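Local coordinates for protein phosphatidylserine synthase (Haemophilus influenzae, PDB 3HSI) that belongs to the phospholipase D superfamily of enzymes and folds around large mixed beta-sheets flanked by helices, at residues C[93-98]-C[202-207]; C[378-381]-C[385-388]. One frame throughout, in Å; residues are numbered along the deposited sequence.

Contact 1. Residues C[93-98]-C[202-207]; sequences RAQRNL and YPLDVT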
loop_
_atom_site.group_PDB
_atom_site.type_symbol
_atom_site.label_atom_id
_atom_site.label_comp_id
_atom_site.label_asym_id
_atom_site.label_seq_id
_atom_site.Cartn_x
_atom_site.Cartn_y
_atom_site.Cartn_z
ATOM N N ARG C 93 0.289 -8.840 14.986
ATOM C CA ARG C 93 1.292 -8.553 15.997
ATOM C C ARG C 93 1.256 -9.578 17.124
ATOM O O ARG C 93 2.310 -9.984 17.629
ATOM C CB ARG C 93 1.170 -7.100 16.498
ATOM C CG ARG C 93 2.158 -6.700 17.580
ATOM C CD ARG C 93 3.626 -6.829 17.125
ATOM N NE ARG C 93 4.511 -6.437 18.223
ATOM C CZ ARG C 93 4.793 -7.208 19.276
ATOM N NH1 ARG C 93 4.276 -8.444 19.374
ATOM N NH2 ARG C 93 5.600 -6.752 20.231
ATOM N N ALA C 94 0.063 -10.043 17.470
ATOM C CA ALA C 94 -0.088 -11.023 18.561
ATOM C C ALA C 94 0.435 -12.436 18.242
ATOM O O ALA C 94 0.590 -13.252 19.143
ATOM C CB ALA C 94 -1.558 -11.090 19.029
ATOM N N GLN C 95 0.707 -12.712 16.964
ATOM C CA GLN C 95 1.031 -14.058 16.542
ATOM C C GLN C 95 2.403 -14.181 15.887
ATOM O O GLN C 95 2.653 -15.095 15.131
ATOM C CB GLN C 95 -0.066 -14.603 15.627
ATOM C CG GLN C 95 -1.404 -14.696 16.340
ATOM C CD GLN C 95 -2.516 -15.177 15.449
ATOM O OE1 GLN C 95 -3.142 -14.391 14.729
ATOM N NE2 GLN C 95 -2.798 -16.472 15.511
ATOM N N ARG C 96 3.292 -13.263 16.194
ATOM C CA ARG C 96 4.667 -13.401 15.754
ATOM C C ARG C 96 5.582 -12.972 16.882
ATOM O O ARG C 96 5.142 -12.307 17.801
ATOM C CB ARG C 96 4.920 -12.566 14.504
ATOM C CG ARG C 96 4.948 -11.069 14.749
ATOM C CD ARG C 96 5.250 -10.337 13.457
ATOM N NE ARG C 96 4.991 -8.899 13.537
ATOM C CZ ARG C 96 5.795 -8.012 14.120
ATOM N NH1 ARG C 96 6.912 -8.398 14.719
ATOM N NH2 ARG C 96 5.467 -6.732 14.118
ATOM N N ASN C 97 6.839 -13.386 16.802
ATOM C CA ASN C 97 7.921 -12.867 17.664
ATOM C C ASN C 97 8.528 -11.575 17.125
ATOM O O ASN C 97 8.134 -11.093 16.063
ATOM C CB ASN C 97 9.013 -13.922 17.796
ATOM C CG ASN C 97 8.494 -15.193 18.382
ATOM O OD1 ASN C 97 7.820 -15.172 19.419
ATOM N ND2 ASN C 97 8.773 -16.315 17.722
ATOM N N LEU C 98 9.493 -11.020 17.840
ATOM C CA LEU C 98 10.050 -9.716 17.462
ATOM C C LEU C 98 11.103 -9.811 16.340
ATOM O O LEU C 98 11.584 -10.906 16.037
ATOM C CB LEU C 98 10.592 -8.992 18.700
ATOM C CG LEU C 98 9.519 -8.613 19.735
ATOM C CD1 LEU C 98 10.171 -8.344 21.089
ATOM C CD2 LEU C 98 8.702 -7.407 19.282
ATOM N N TYR C 202 -11.102 -12.720 15.730
ATOM C CA TYR C 202 -11.068 -14.022 16.389
ATOM C C TYR C 202 -10.413 -13.959 17.746
ATOM O O TYR C 202 -9.483 -13.162 17.933
ATOM C CB TYR C 202 -10.320 -15.038 15.532
ATOM C CG TYR C 202 -11.096 -15.393 14.294
ATOM C CD1 TYR C 202 -11.963 -16.478 14.299
ATOM C CD2 TYR C 202 -11.003 -14.611 13.131
ATOM C CE1 TYR C 202 -12.711 -16.789 13.178
ATOM C CE2 TYR C 202 -11.751 -14.917 12.011
ATOM C CZ TYR C 202 -12.592 -16.010 12.041
ATOM O OH TYR C 202 -13.338 -16.358 10.941
ATOM N N PRO C 203 -10.891 -14.792 18.697
ATOM C CA PRO C 203 -10.262 -14.875 20.009
ATOM C C PRO C 203 -8.842 -15.403 19.849
ATOM O O PRO C 203 -8.612 -16.325 19.072
ATOM C CB PRO C 203 -11.130 -15.899 20.774
ATOM C CG PRO C 203 -11.863 -16.650 19.728
ATOM C CD PRO C 203 -12.032 -15.723 18.570
ATOM N N LEU C 204 -7.896 -14.775 20.528
ATOM C CA LEU C 204 -6.520 -15.212 20.496
ATOM C C LEU C 204 -6.167 -16.115 21.671
ATOM O O LEU C 204 -5.083 -16.705 21.685
ATOM C CB LEU C 204 -5.591 -14.003 20.483
ATOM C CG LEU C 204 -5.602 -13.198 19.183
ATOM C CD1 LEU C 204 -4.973 -11.867 19.440
ATOM C CD2 LEU C 204 -4.935 -13.920 18.004
ATOM N N ASP C 205 -7.070 -16.230 22.644
ATOM C CA ASP C 205 -6.797 -17.032 23.812
ATOM C C ASP C 205 -7.386 -18.448 23.706
ATOM O O ASP C 205 -7.713 -19.043 24.707
ATOM C CB ASP C 205 -7.273 -16.322 25.094
ATOM C CG ASP C 205 -8.745 -15.893 25.031
ATOM O OD1 ASP C 205 -9.477 -16.303 24.092
ATOM O OD2 ASP C 205 -9.178 -15.158 25.950
ATOM N N VAL C 206 -7.537 -18.951 22.488
ATOM C CA VAL C 206 -7.873 -20.355 22.268
ATOM C C VAL C 206 -6.863 -20.986 21.336
ATOM O O VAL C 206 -6.232 -20.296 20.535
ATOM C CB VAL C 206 -9.306 -20.580 21.641
ATOM C CG1 VAL C 206 -10.412 -20.149 22.590
ATOM C CG2 VAL C 206 -9.447 -19.898 20.279
ATOM N N THR C 207 -6.779 -22.316 21.394
ATOM C CA THR C 207 -5.778 -23.076 20.646
ATOM C C THR C 207 -6.121 -23.141 19.166
ATOM O O THR C 207 -5.236 -23.111 18.309
ATOM C CB THR C 207 -5.602 -24.519 21.214
ATOM O OG1 THR C 207 -6.875 -25.174 21.267
ATOM C CG2 THR C 207 -5.035 -24.486 22.616
#
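Leu204 holds CG opposite its carbonyl carbon (chi1 -70°), which sends its forked end across to residues 93-98, while Gln95 leaves its own backbone with chi1 -62° and then runs straight on past CG, so that its end comes closer to Leu204 than its CB bond alone would bring it. The two methyl branches of the leucine divide the work. CD1 meets Ala94, whose CB bond points at the other segment: Ala94 CB and Leu204 CD1 are 3.5 Å apart, a purely apolar touch. CD2 lies against the far half of Gln95, with Leu204 CD2 to Gln95 CD at 3.7 Å and Leu204 CD2 to Gln95 CG at 4.0 Å; the two side chains run at a slant to each other. The evidence for a contact made by side chains alone is the backbone spacing, 7.9 Å between Ala94 CA and Leu204 CA, and the small interface of 115 Å² in all. Ala94 and Leu204 are buried and both also touch Ile89 of strand 84-90, which gives the apolar patch a third member; Gln95 closes its partly exposed margin and rests on Ala108 and Arg209. Backbone bonds fix both sides from outside, Ala94 to Ala108 and Leu204 to Phe127, and the carboxylate of Asp205 receives Met126 N and Phe127 N while pairing with Arg115. Strands 84-90 and 127-130 are parallel neighbours joined through helix 107-118, and strand 202-203 runs antiparallel beside 127-130. The contact thus ties the loop that opens a beta-alpha-beta crossover to the turn just past the short strand 202-203, which lies next to its second strand, at one margin of an alpha/beta sheet of the PLD fold.

Contact 2. Residues C[378-381]-C[385-388]; sequences TGNN and RAWR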
loop_
_atom_site.group_PDB
_atom_site.type_symbol
_atom_site.label_atom_id
_atom_site.label_comp_id
_atom_site.label_asym_id
_atom_site.label_seq_id
_atom_site.Cartn_x
_atom_site.Cartn_y
_atom_site.Cartn_z
ATOM N N THR C 378 -4.210 11.497 20.532
ATOM C CA THR C 378 -4.311 10.570 19.467
ATOM C C THR C 378 -3.223 9.537 19.559
ATOM O O THR C 378 -2.148 9.802 20.117
ATOM C CB THR C 378 -4.311 11.300 18.109
ATOM O OG1 THR C 378 -4.682 10.389 17.086
ATOM C CG2 THR C 378 -2.946 11.952 17.768
ATOM N N GLY C 379 -3.504 8.351 19.038
ATOM C CA GLY C 379 -2.463 7.372 18.845
ATOM C C GLY C 379 -1.813 7.542 17.484
ATOM O O GLY C 379 -0.914 6.784 17.140
ATOM N N ASN C 380 -2.232 8.557 16.733
ATOM C CA ASN C 380 -1.735 8.777 15.352
ATOM C C ASN C 380 -0.265 9.278 15.356
ATOM O O ASN C 380 0.058 10.301 15.947
ATOM C CB ASN C 380 -2.702 9.723 14.614
ATOM C CG ASN C 380 -2.397 9.863 13.130
ATOM O OD1 ASN C 380 -1.250 10.033 12.716
ATOM N ND2 ASN C 380 -3.436 9.813 12.327
ATOM N N ASN C 381 0.620 8.520 14.708
ATOM C CA ASN C 381 2.050 8.850 14.635
ATOM C C ASN C 381 2.328 9.970 13.649
ATOM O O ASN C 381 3.488 10.359 13.464
ATOM C CB ASN C 381 2.878 7.622 14.209
ATOM C CG ASN C 381 2.971 6.566 15.284
ATOM O OD1 ASN C 381 3.103 6.877 16.458
ATOM N ND2 ASN C 381 2.920 5.307 14.887
ATOM N N ARG C 385 1.983 5.991 6.938
ATOM C CA ARG C 385 1.247 4.756 7.364
ATOM C C ARG C 385 -0.108 5.099 7.965
ATOM O O ARG C 385 -1.136 4.487 7.636
ATOM C CB ARG C 385 1.981 4.030 8.512
ATOM C CG ARG C 385 3.093 3.105 8.136
ATOM C CD ARG C 385 3.296 2.085 9.256
ATOM N NE ARG C 385 2.222 1.086 9.251
ATOM C CZ ARG C 385 2.153 0.065 8.406
ATOM N NH1 ARG C 385 3.091 -0.095 7.480
ATOM N NH2 ARG C 385 1.135 -0.791 8.463
ATOM N N ALA C 386 -0.074 6.031 8.922
ATOM C CA ALA C 386 -1.285 6.538 9.579
ATOM C C ALA C 386 -2.255 7.157 8.559
ATOM O O ALA C 386 -3.469 7.036 8.694
ATOM C CB ALA C 386 -0.916 7.534 10.657
ATOM N N TRP C 387 -1.731 7.764 7.504
ATOM C CA TRP C 387 -2.613 8.383 6.500
ATOM C C TRP C 387 -3.252 7.427 5.496
ATOM O O TRP C 387 -4.112 7.826 4.685
ATOM C CB TRP C 387 -1.876 9.502 5.747
ATOM C CG TRP C 387 -2.367 10.865 6.151
ATOM C CD1 TRP C 387 -3.013 11.778 5.358
ATOM C CD2 TRP C 387 -2.275 11.456 7.456
ATOM N NE1 TRP C 387 -3.327 12.901 6.093
ATOM C CE2 TRP C 387 -2.886 12.723 7.384
ATOM C CE3 TRP C 387 -1.758 11.021 8.688
ATOM C CZ2 TRP C 387 -2.985 13.571 8.499
ATOM C CZ3 TRP C 387 -1.863 11.856 9.794
ATOM C CH2 TRP C 387 -2.459 13.117 9.688
ATOM N N ARG C 388 -2.852 6.166 5.509
ATOM C CA ARG C 388 -3.311 5.314 4.444
ATOM C C ARG C 388 -3.580 3.915 4.910
ATOM O O ARG C 388 -4.540 3.292 4.466
ATOM C CB ARG C 388 -2.255 5.313 3.323
ATOM C CG ARG C 388 -2.647 4.606 2.089
ATOM C CD ARG C 388 -1.438 4.513 1.133
ATOM N NE ARG C 388 -1.157 5.743 0.379
ATOM C CZ ARG C 388 -0.345 6.730 0.777
ATOM N NH1 ARG C 388 0.272 6.686 1.959
ATOM N NH2 ARG C 388 -0.155 7.791 -0.004
#
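Asn380 meets Ala386 and Trp387 in the loop between strands 374-378 and 391-398, within the PLD-like domain. The close part is the amide of Asn380, whose CG stands opposite the backbone N (chi1 -172°) and so extends toward residues 385-388. Its OD1 lies 3.3 Å from Ala386 CB and, near the indole plane at the ring edge, 3.5 Å from Trp387 CZ3, while Asn380 ND2 is 3.6 Å from that same CZ3. Amide and ring planes are 73° apart, so the amide is turned steeply to the indole and does not stack on it. These are packing distances; the polar partner of Asn380 OD1 is Leu382 N, a bond inside the loop. Trp387 sends NE1 to Glu264 and also packs on Arg216 of the second subunit. The looser side is at Asn381, whose N is 4.4 Å from Ala386 CB, whose side chain comes no nearer than 5.2 Å to residues 385-388, and whose OD1 instead accepts from Lys366 NZ. An ST turn sets the start of the loop: Asn380 N donates to Thr378 OG1 over 3.1 Å at an N-H...O angle of 155°.

Contact 1 and contact 2 belong to different sheets and do not touch: their centres are 23 Å apart and their nearest atoms about 9 Å. The centre of contact 2 is about 7 Å from the centre of the chain, that of contact 1 about 21 Å. The chain still joins their surroundings, since Glu136, salt-bridged to Arg96, directly precedes Val137, whose O accepts from Arg385 NH1. Contact 2 adjoins the probable active site: its loop binds Lys366 through Asn381 OD1 and Gly379 O, and His364 and Lys366 have the His-x-Lys spacing of the PLD family motif.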